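Local coordinates for fucolectin-related protein (Streptococcus pneumoniae, PDB 2WMF) that probably hydrolyses host blood-group carbohydrate antigens as a family 98 glycoside hydrolase, in line with a role in fucose utilization, at residues K442-N454 and S459-N473. Residues are numbered along the deposited sequence; the frame is centred on the assembly and turned at random.
Sequences KNQQVMLPMYTNN and SLDLTPHTYAVVKEN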
ATOM      1  N   LYS A 442      -0.284  17.847  14.631  1.00  8.99           N
ATOM      2  CA  LYS A 442      -1.534  18.588  14.783  1.00  8.47           C
ATOM      3  C   LYS A 442      -2.722  17.648  14.610  1.00  8.79           C
ATOM      4  O   LYS A 442      -2.731  16.826  13.711  1.00  8.18           O
ATOM      5  CB  LYS A 442      -1.644  19.767  13.795  1.00  9.06           C
ATOM      6  CG  LYS A 442      -0.611  20.877  14.049  1.00 10.21           C
ATOM      7  CD  LYS A 442      -0.902  21.749  15.290  1.00 12.18           C
ATOM      8  CE  LYS A 442       0.340  22.496  15.751  1.00 13.64           C
ATOM      9  NZ  LYS A 442       0.054  23.276  17.016  1.00 15.73           N
ATOM     10  N   ASN A 443      -3.676  17.759  15.507  1.00  7.93           N
ATOM     11  CA  ASN A 443      -4.879  16.918  15.459  1.00  7.82           C
ATOM     12  C   ASN A 443      -5.847  17.379  14.394  1.00  8.26           C
ATOM     13  O   ASN A 443      -5.845  18.540  13.999  1.00  7.97           O
ATOM     14  CB  ASN A 443      -5.637  16.956  16.793  1.00  8.61           C
ATOM     15  CG  ASN A 443      -5.001  16.091  17.878  1.00  9.26           C
ATOM     16  OD1 ASN A 443      -3.793  15.835  17.872  1.00  9.82           O
ATOM     17  ND2 ASN A 443      -5.856  15.589  18.809  1.00 14.57           N
ATOM     18  N   GLN A 444      -6.674  16.436  13.921  1.00  8.12           N
ATOM     19  CA  GLN A 444      -7.768  16.733  13.007  1.00  8.09           C
ATOM     20  C   GLN A 444      -9.055  16.144  13.552  1.00  8.43           C
ATOM     21  O   GLN A 444      -9.047  15.142  14.282  1.00  9.13           O
ATOM     22  CB  GLN A 444      -7.462  16.243  11.594  1.00  8.30           C
ATOM     23  CG  GLN A 444      -6.258  16.926  10.965  1.00  8.99           C
ATOM     24  CD  GLN A 444      -5.875  16.361   9.582  1.00  7.92           C
ATOM     25  OE1 GLN A 444      -6.287  15.256   9.222  1.00  8.52           O
ATOM     26  NE2 GLN A 444      -5.040  17.100   8.835  1.00  7.56           N
ATOM     27  N   GLN A 445     -10.156  16.747  13.118  1.00  8.52           N
ATOM     28  CA  GLN A 445     -11.476  16.339  13.552  1.00  8.95           C
ATOM     29  C   GLN A 445     -12.359  16.072  12.338  1.00  9.23           C
ATOM     30  O   GLN A 445     -12.221  16.714  11.297  1.00  8.92           O
ATOM     31  CB  GLN A 445     -12.128  17.409  14.443  1.00 10.10           C
ATOM     32  CG  GLN A 445     -11.333  17.764  15.689  1.00 12.01           C
ATOM     33  CD  GLN A 445     -10.119  18.651  15.428  1.00 10.74           C
ATOM     34  OE1 GLN A 445     -10.200  19.616  14.671  1.00 11.48           O
ATOM     35  NE2 GLN A 445      -8.995  18.357  16.121  1.00 11.19           N
ATOM     36  N   VAL A 446     -13.256  15.086  12.505  1.00  8.33           N
ATOM     37  CA  VAL A 446     -14.315  14.853  11.571  1.00  8.99           C
ATOM     38  C   VAL A 446     -15.620  14.710  12.324  1.00  8.38           C
ATOM     39  O   VAL A 446     -15.661  14.176  13.437  1.00  9.83           O
ATOM     40  CB  VAL A 446     -14.053  13.612  10.666  1.00  9.22           C
ATOM     41  CG1 VAL A 446     -12.773  13.824   9.790  1.00 10.47           C
ATOM     42  CG2 VAL A 446     -13.964  12.296  11.410  1.00  8.83           C
ATOM     43  N   MET A 447     -16.666  15.197  11.666  1.00  9.55           N
ATOM     44  CA  MET A 447     -18.062  14.960  12.084  1.00  8.60           C
ATOM     45  C   MET A 447     -18.719  14.252  10.916  1.00  9.04           C
ATOM     46  O   MET A 447     -18.843  14.806   9.837  1.00  9.54           O
ATOM     47  CB  MET A 447     -18.785  16.280  12.379  1.00 10.53           C
ATOM     48  CG  MET A 447     -20.144  16.068  12.981  1.00 12.76           C
ATOM     49  SD  MET A 447     -21.475  15.533  11.901  1.00 20.32           S
ATOM     50  CE  MET A 447     -21.494  16.713  10.508  1.00 19.96           C
ATOM     51  N   LEU A 448     -19.102  12.999  11.174  1.00  8.95           N
ATOM     52  CA  LEU A 448     -19.604  12.072  10.186  1.00  8.95           C
ATOM     53  C   LEU A 448     -21.102  11.799  10.374  1.00  8.12           C
ATOM     54  O   LEU A 448     -21.513  11.121  11.318  1.00  9.10           O
ATOM     55  CB  LEU A 448     -18.838  10.763  10.333  1.00  8.89           C
ATOM     56  CG  LEU A 448     -17.316  10.761  10.357  1.00  7.67           C
ATOM     57  CD1 LEU A 448     -16.735   9.359  10.624  1.00 10.99           C
ATOM     58  CD2 LEU A 448     -16.741  11.381   9.083  1.00  9.50           C
ATOM     59  N   PRO A 449     -21.923  12.323   9.455  1.00  9.55           N
ATOM     60  CA  PRO A 449     -23.327  11.882   9.419  1.00  9.49           C
ATOM     61  C   PRO A 449     -23.347  10.363   9.270  1.00  9.97           C
ATOM     62  O   PRO A 449     -22.462   9.776   8.626  1.00 10.23           O
ATOM     63  CB  PRO A 449     -23.872  12.530   8.141  1.00 10.97           C
ATOM     64  CG  PRO A 449     -22.950  13.690   7.841  1.00 11.71           C
ATOM     65  CD  PRO A 449     -21.600  13.206   8.327  1.00 10.49           C
ATOM     66  N   MET A 450     -24.353   9.730   9.857  1.00  9.23           N
ATOM     67  CA  MET A 450     -24.453   8.280   9.799  1.00  9.31           C
ATOM     68  C   MET A 450     -25.688   7.889   8.990  1.00  8.91           C
ATOM     69  O   MET A 450     -26.600   8.684   8.798  1.00  9.73           O
ATOM     70  CB  MET A 450     -24.479   7.695  11.219  1.00  9.37           C
ATOM     71  CG  MET A 450     -23.145   7.992  12.032  1.00 12.07           C
ATOM     72  SD  MET A 450     -21.680   7.217  11.282  1.00 11.17           S
ATOM     73  CE  MET A 450     -21.823   5.616  12.094  1.00 13.30           C
ATOM     74  N   TYR A 451     -25.652   6.673   8.452  1.00  7.59           N
ATOM     75  CA  TYR A 451     -26.617   6.240   7.415  1.00  8.29           C
ATOM     76  C   TYR A 451     -27.630   5.235   7.960  1.00  8.85           C
ATOM     77  O   TYR A 451     -28.500   4.767   7.227  1.00  9.46           O
ATOM     78  CB  TYR A 451     -25.880   5.660   6.207  1.00  8.39           C
ATOM     79  CG  TYR A 451     -25.036   6.672   5.401  1.00  9.35           C
ATOM     80  CD1 TYR A 451     -25.302   6.922   4.058  1.00  9.78           C
ATOM     81  CD2 TYR A 451     -23.948   7.346   6.002  1.00  7.97           C
ATOM     82  CE1 TYR A 451     -24.523   7.812   3.296  1.00  8.37           C
ATOM     83  CE2 TYR A 451     -23.154   8.236   5.244  1.00  8.50           C
ATOM     84  CZ  TYR A 451     -23.457   8.488   3.919  1.00 10.81           C
ATOM     85  OH  TYR A 451     -22.677   9.375   3.183  1.00 10.45           O
ATOM     86  N   THR A 452     -27.527   4.953   9.247  1.00  8.41           N
ATOM     87  CA  THR A 452     -28.495   4.141   9.997  1.00  8.11           C
ATOM     88  C   THR A 452     -28.888   4.922  11.255  1.00  8.79           C
ATOM     89  O   THR A 452     -28.224   5.880  11.653  1.00 10.20           O
ATOM     90  CB  THR A 452     -27.904   2.800  10.446  1.00  7.88           C
ATOM     91  OG1 THR A 452     -26.816   3.017  11.374  1.00  9.21           O
ATOM     92  CG2 THR A 452     -27.414   1.972   9.240  1.00  9.73           C
ATOM     93  N   ASN A 453     -29.946   4.498  11.917  1.00  9.65           N
ATOM     94  CA  ASN A 453     -30.355   5.140  13.172  1.00  9.95           C
ATOM     95  C   ASN A 453     -29.694   4.533  14.437  1.00 10.90           C
ATOM     96  O   ASN A 453     -30.168   4.816  15.571  1.00 11.53           O
ATOM     97  CB  ASN A 453     -31.873   5.210  13.267  1.00 10.95           C
ATOM     98  CG  ASN A 453     -32.500   3.883  13.618  1.00 10.72           C
ATOM     99  OD1 ASN A 453     -31.827   2.842  13.568  1.00 12.83           O
ATOM    100  ND2 ASN A 453     -33.815   3.889  13.975  1.00 11.58           N
ATOM    101  N   ASN A 454     -28.578   3.789  14.278  1.00 10.98           N
ATOM    102  CA  ASN A 454     -27.731   3.397  15.441  1.00 11.66           C
ATOM    103  C   ASN A 454     -27.318   4.675  16.220  1.00 11.50           C
ATOM    104  O   ASN A 454     -27.331   4.698  17.462  1.00 14.13           O
ATOM    105  CB  ASN A 454     -26.522   2.578  14.999  1.00 11.27           C
ATOM    106  CG  ASN A 454     -26.906   1.203  14.477  1.00 11.25           C
ATOM    107  OD1 ASN A 454     -26.715   0.881  13.280  1.00 15.14           O
ATOM    108  ND2 ASN A 454     -27.467   0.377  15.355  1.00  9.69           N
ATOM    109  N   SER A 459     -18.526  11.730  15.727  1.00  9.69           N
ATOM    110  CA  SER A 459     -17.334  12.549  15.581  1.00  8.72           C
ATOM    111  C   SER A 459     -16.063  11.886  16.127  1.00  8.21           C
ATOM    112  O   SER A 459     -16.099  11.091  17.060  1.00  7.73           O
ATOM    113  CB  SER A 459     -17.578  13.848  16.354  1.00  9.67           C
ATOM    114  OG  SER A 459     -18.643  14.571  15.738  1.00 11.75           O
ATOM    115  N   LEU A 460     -14.913  12.298  15.565  1.00  9.30           N
ATOM    116  CA  LEU A 460     -13.607  11.824  16.012  1.00  9.50           C
ATOM    117  C   LEU A 460     -12.622  12.992  16.089  1.00  8.87           C
ATOM    118  O   LEU A 460     -12.601  13.873  15.184  1.00  9.21           O
ATOM    119  CB  LEU A 460     -13.011  10.750  15.062  1.00  8.94           C
ATOM    120  CG  LEU A 460     -13.684   9.383  15.108  1.00 10.67           C
ATOM    121  CD1 LEU A 460     -13.353   8.583  13.844  1.00 13.31           C
ATOM    122  CD2 LEU A 460     -13.111   8.655  16.331  1.00 15.40           C
ATOM    123  N   ASP A 461     -11.810  12.968  17.149  1.00  9.03           N
ATOM    124  CA  ASP A 461     -10.639  13.818  17.295  1.00  9.77           C
ATOM    125  C   ASP A 461      -9.468  12.867  17.252  1.00  9.40           C
ATOM    126  O   ASP A 461      -9.378  11.932  18.069  1.00  9.40           O
ATOM    127  CB  ASP A 461     -10.697  14.637  18.589  1.00  9.36           C
ATOM    128  CG  ASP A 461      -9.553  15.622  18.735  1.00 10.78           C
ATOM    129  OD1 ASP A 461      -8.902  15.974  17.755  1.00 11.99           O
ATOM    130  OD2 ASP A 461      -9.324  16.062  19.896  1.00 19.85           O
ATOM    131  N   LEU A 462      -8.584  13.126  16.265  1.00  9.50           N
ATOM    132  CA  LEU A 462      -7.543  12.192  15.872  1.00  9.29           C
ATOM    133  C   LEU A 462      -6.164  12.860  15.922  1.00  8.21           C
ATOM    134  O   LEU A 462      -5.954  13.867  15.292  1.00  9.04           O
ATOM    135  CB  LEU A 462      -7.720  11.747  14.431  1.00 10.09           C
ATOM    136  CG  LEU A 462      -9.077  11.192  14.029  1.00 10.14           C
ATOM    137  CD1 LEU A 462      -9.422  11.504  12.549  1.00 13.68           C
ATOM    138  CD2 LEU A 462      -9.083   9.713  14.380  1.00 13.92           C
ATOM    139  N   THR A 463      -5.243  12.267  16.654  1.00  8.11           N
ATOM    140  CA  THR A 463      -3.870  12.716  16.604  1.00  7.89           C
ATOM    141  C   THR A 463      -3.228  12.227  15.318  1.00  7.67           C
ATOM    142  O   THR A 463      -3.748  11.303  14.663  1.00  7.44           O
ATOM    143  CB  THR A 463      -3.031  12.242  17.814  1.00  6.26           C
ATOM    144  OG1 THR A 463      -2.786  10.823  17.735  1.00 10.46           O
ATOM    145  CG2 THR A 463      -3.673  12.604  19.166  1.00  9.00           C
ATOM    146  N   PRO A 464      -2.082  12.818  14.939  1.00  8.04           N
ATOM    147  CA  PRO A 464      -1.395  12.273  13.795  1.00  8.33           C
ATOM    148  C   PRO A 464      -1.124  10.768  13.865  1.00  7.87           C
ATOM    149  O   PRO A 464      -0.903  10.219  14.933  1.00  8.06           O
ATOM    150  CB  PRO A 464      -0.092  13.081  13.739  1.00  8.67           C
ATOM    151  CG  PRO A 464      -0.458  14.437  14.350  1.00  8.38           C
ATOM    152  CD  PRO A 464      -1.434  14.062  15.457  1.00  8.92           C
ATOM    153  N   HIS A 465      -1.135  10.131  12.699  1.00  7.72           N
ATOM    154  CA  HIS A 465      -0.816   8.696  12.571  1.00  8.18           C
ATOM    155  C   HIS A 465      -1.866   7.858  13.335  1.00  8.04           C
ATOM    156  O   HIS A 465      -1.553   6.886  14.049  1.00  8.72           O
ATOM    157  CB  HIS A 465       0.623   8.402  12.984  1.00  8.25           C
ATOM    158  CG  HIS A 465       1.567   9.418  12.437  1.00  8.97           C
ATOM    159  ND1 HIS A 465       2.428  10.144  13.235  1.00  9.82           N
ATOM    160  CD2 HIS A 465       1.729   9.875  11.175  1.00  8.85           C
ATOM    161  CE1 HIS A 465       3.102  10.988  12.469  1.00  9.99           C
ATOM    162  NE2 HIS A 465       2.683  10.863  11.219  1.00  8.35           N
ATOM    163  N   THR A 466      -3.116   8.285  13.156  1.00  8.32           N
ATOM    164  CA  THR A 466      -4.295   7.564  13.646  1.00  7.65           C
ATOM    165  C   THR A 466      -5.231   7.318  12.470  1.00  7.27           C
ATOM    166  O   THR A 466      -5.553   8.254  11.741  1.00  8.09           O
ATOM    167  CB  THR A 466      -5.083   8.358  14.752  1.00  7.53           C
ATOM    168  OG1 THR A 466      -4.176   8.708  15.793  1.00  8.43           O
ATOM    169  CG2 THR A 466      -6.197   7.479  15.357  1.00  7.61           C
ATOM    170  N   TYR A 467      -5.672   6.061  12.321  1.00  7.24           N
ATOM    171  CA  TYR A 467      -6.727   5.724  11.398  1.00  6.81           C
ATOM    172  C   TYR A 467      -7.886   5.044  12.155  1.00  6.57           C
ATOM    173  O   TYR A 467      -7.733   4.534  13.286  1.00  8.38           O
ATOM    174  CB  TYR A 467      -6.242   4.933  10.192  1.00  6.82           C
ATOM    175  CG  TYR A 467      -5.908   3.452  10.425  1.00  7.18           C
ATOM    176  CD1 TYR A 467      -6.911   2.483  10.474  1.00  7.92           C
ATOM    177  CD2 TYR A 467      -4.600   3.020  10.627  1.00  7.69           C
ATOM    178  CE1 TYR A 467      -6.607   1.118  10.657  1.00  8.45           C
ATOM    179  CE2 TYR A 467      -4.285   1.658  10.797  1.00  6.82           C
ATOM    180  CZ  TYR A 467      -5.293   0.699  10.819  1.00  7.90           C
ATOM    181  OH  TYR A 467      -4.977  -0.654  10.970  1.00  8.46           O
ATOM    182  N   ALA A 468      -9.047   5.084  11.490  1.00  6.82           N
ATOM    183  CA  ALA A 468     -10.269   4.481  12.025  1.00  7.29           C
ATOM    184  C   ALA A 468     -11.098   3.924  10.897  1.00  7.61           C
ATOM    185  O   ALA A 468     -11.076   4.461   9.759  1.00  8.69           O
ATOM    186  CB  ALA A 468     -11.079   5.508  12.849  1.00  7.94           C
ATOM    187  N   VAL A 469     -11.846   2.855  11.215  1.00  7.56           N
ATOM    188  CA  VAL A 469     -12.841   2.325  10.310  1.00  7.63           C
ATOM    189  C   VAL A 469     -14.108   2.149  11.118  1.00  7.94           C
ATOM    190  O   VAL A 469     -14.091   1.511  12.185  1.00  9.51           O
ATOM    191  CB  VAL A 469     -12.445   0.969   9.669  1.00  7.57           C
ATOM    192  CG1 VAL A 469     -13.493   0.558   8.574  1.00  9.21           C
ATOM    193  CG2 VAL A 469     -11.035   1.007   9.068  1.00  8.25           C
ATOM    194  N   VAL A 470     -15.193   2.690  10.603  1.00  8.07           N
ATOM    195  CA  VAL A 470     -16.488   2.546  11.283  1.00  8.29           C
ATOM    196  C   VAL A 470     -17.462   1.855  10.329  1.00  8.59           C
ATOM    197  O   VAL A 470     -17.790   2.398   9.259  1.00  8.36           O
ATOM    198  CB  VAL A 470     -17.083   3.938  11.730  1.00  8.66           C
ATOM    199  CG1 VAL A 470     -18.500   3.768  12.362  1.00  9.33           C
ATOM    200  CG2 VAL A 470     -16.117   4.721  12.645  1.00  9.34           C
ATOM    201  N   LYS A 471     -17.898   0.658  10.704  1.00  9.34           N
ATOM    202  CA  LYS A 471     -18.875  -0.087   9.916  1.00  9.48           C
ATOM    203  C   LYS A 471     -20.266  -0.023  10.561  1.00  7.60           C
ATOM    204  O   LYS A 471     -20.423  -0.311  11.765  1.00  9.74           O
ATOM    205  CB  LYS A 471     -18.446  -1.553   9.788  1.00 10.90           C
ATOM    206  CG  LYS A 471     -19.397  -2.381   8.927  1.00 12.59           C
ATOM    207  CD  LYS A 471     -18.930  -3.832   8.697  1.00 16.28           C
ATOM    208  CE  LYS A 471     -18.390  -3.997   7.293  1.00 21.20           C
ATOM    209  NZ  LYS A 471     -17.901  -5.437   7.040  1.00 23.48           N
ATOM    210  N   GLU A 472     -21.260   0.338   9.750  1.00  7.09           N
ATOM    211  CA  GLU A 472     -22.650   0.359  10.203  1.00  8.35           C
ATOM    212  C   GLU A 472     -23.329  -0.944   9.817  1.00  8.23           C
ATOM    213  O   GLU A 472     -23.630  -1.179   8.646  1.00  8.41           O
ATOM    214  CB  GLU A 472     -23.389   1.539   9.595  1.00  9.58           C
ATOM    215  CG  GLU A 472     -22.737   2.895   9.902  1.00  9.07           C
ATOM    216  CD  GLU A 472     -23.664   4.063   9.535  1.00  9.85           C
ATOM    217  OE1 GLU A 472     -24.669   4.227  10.255  1.00 10.79           O
ATOM    218  OE2 GLU A 472     -23.410   4.809   8.553  1.00  9.01           O
ATOM    219  N   ASN A 473     -23.552  -1.804  10.814  1.00  8.92           N
ATOM    220  CA  ASN A 473     -24.407  -2.971  10.648  1.00  8.66           C
ATOM    221  C   ASN A 473     -25.823  -2.511  10.923  1.00  8.98           C
ATOM    222  O   ASN A 473     -26.037  -1.368  11.340  1.00  9.35           O
ATOM    223  CB  ASN A 473     -23.974  -4.095  11.571  1.00 10.13           C
ATOM    224  CG  ASN A 473     -22.591  -4.631  11.207  1.00 11.15           C
ATOM    225  OD1 ASN A 473     -21.671  -4.694  12.068  1.00 15.78           O
ATOM    226  ND2 ASN A 473     -22.440  -5.052   9.954  1.00  9.48           N
TER
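Strand 444-449 and strand 459-462 run antiparallel, their axes 4.8 Å apart at an angle of 166°, as the two arms of a beta hairpin in the beta-sandwich part of the family 98 C-terminal region. Two hydrogen-bonded pairs, Gln-444 with Leu-462 and Val-446 with Leu-460, each close through two N-H...O bonds; Gln-445 with Asp-461 and Met-447 with Ser-459 are the non-hydrogen-bonded pairs between and beyond them. After Pro-464 the chain crosses to the second sheet as strand 467-472, so the segment 459-473 contributes to both layers.

On the face bearing Gln-445 and Met-447, Asp-461 OD1 takes two amide protons from opposite faces of its carboxylate. Gln-445 NE2 gives a nearly straight bond of 2.9 Å (176°), its chain bent at chi2, which brings the amide alongside the Asp-461 carboxylate, the two side chains pointing the same way; Asn-443 ND2 gives a longer one of 3.2 Å, crossing Asp-461 at about a right angle. Each donor lies well out of the carboxylate plane, one on either side, so together they should limit its rotation. On the other face, Val-446 CG2 lies beside Leu-460 CB, while Leu-460 also packs on Leu-533 of strand 529-536.

At the far end, Glu-472 reaches from the second sheet to residues 450-452, which follow strand 444-449. The methyl CE of Met-450 lies 3.8 Å from Val-470 CG1 and also packs against the Glu-472 stem. That buried carboxylate is held at both oxygens: OE2 receives Tyr-451 N at 2.9 Å through its syn lone pair and forms a salt bridge with Arg-426, which probably favours the charged form. Thr-452 OG1 donates to OE1 from the anti side, 2.7 Å away and 26° out of the carboxylate plane.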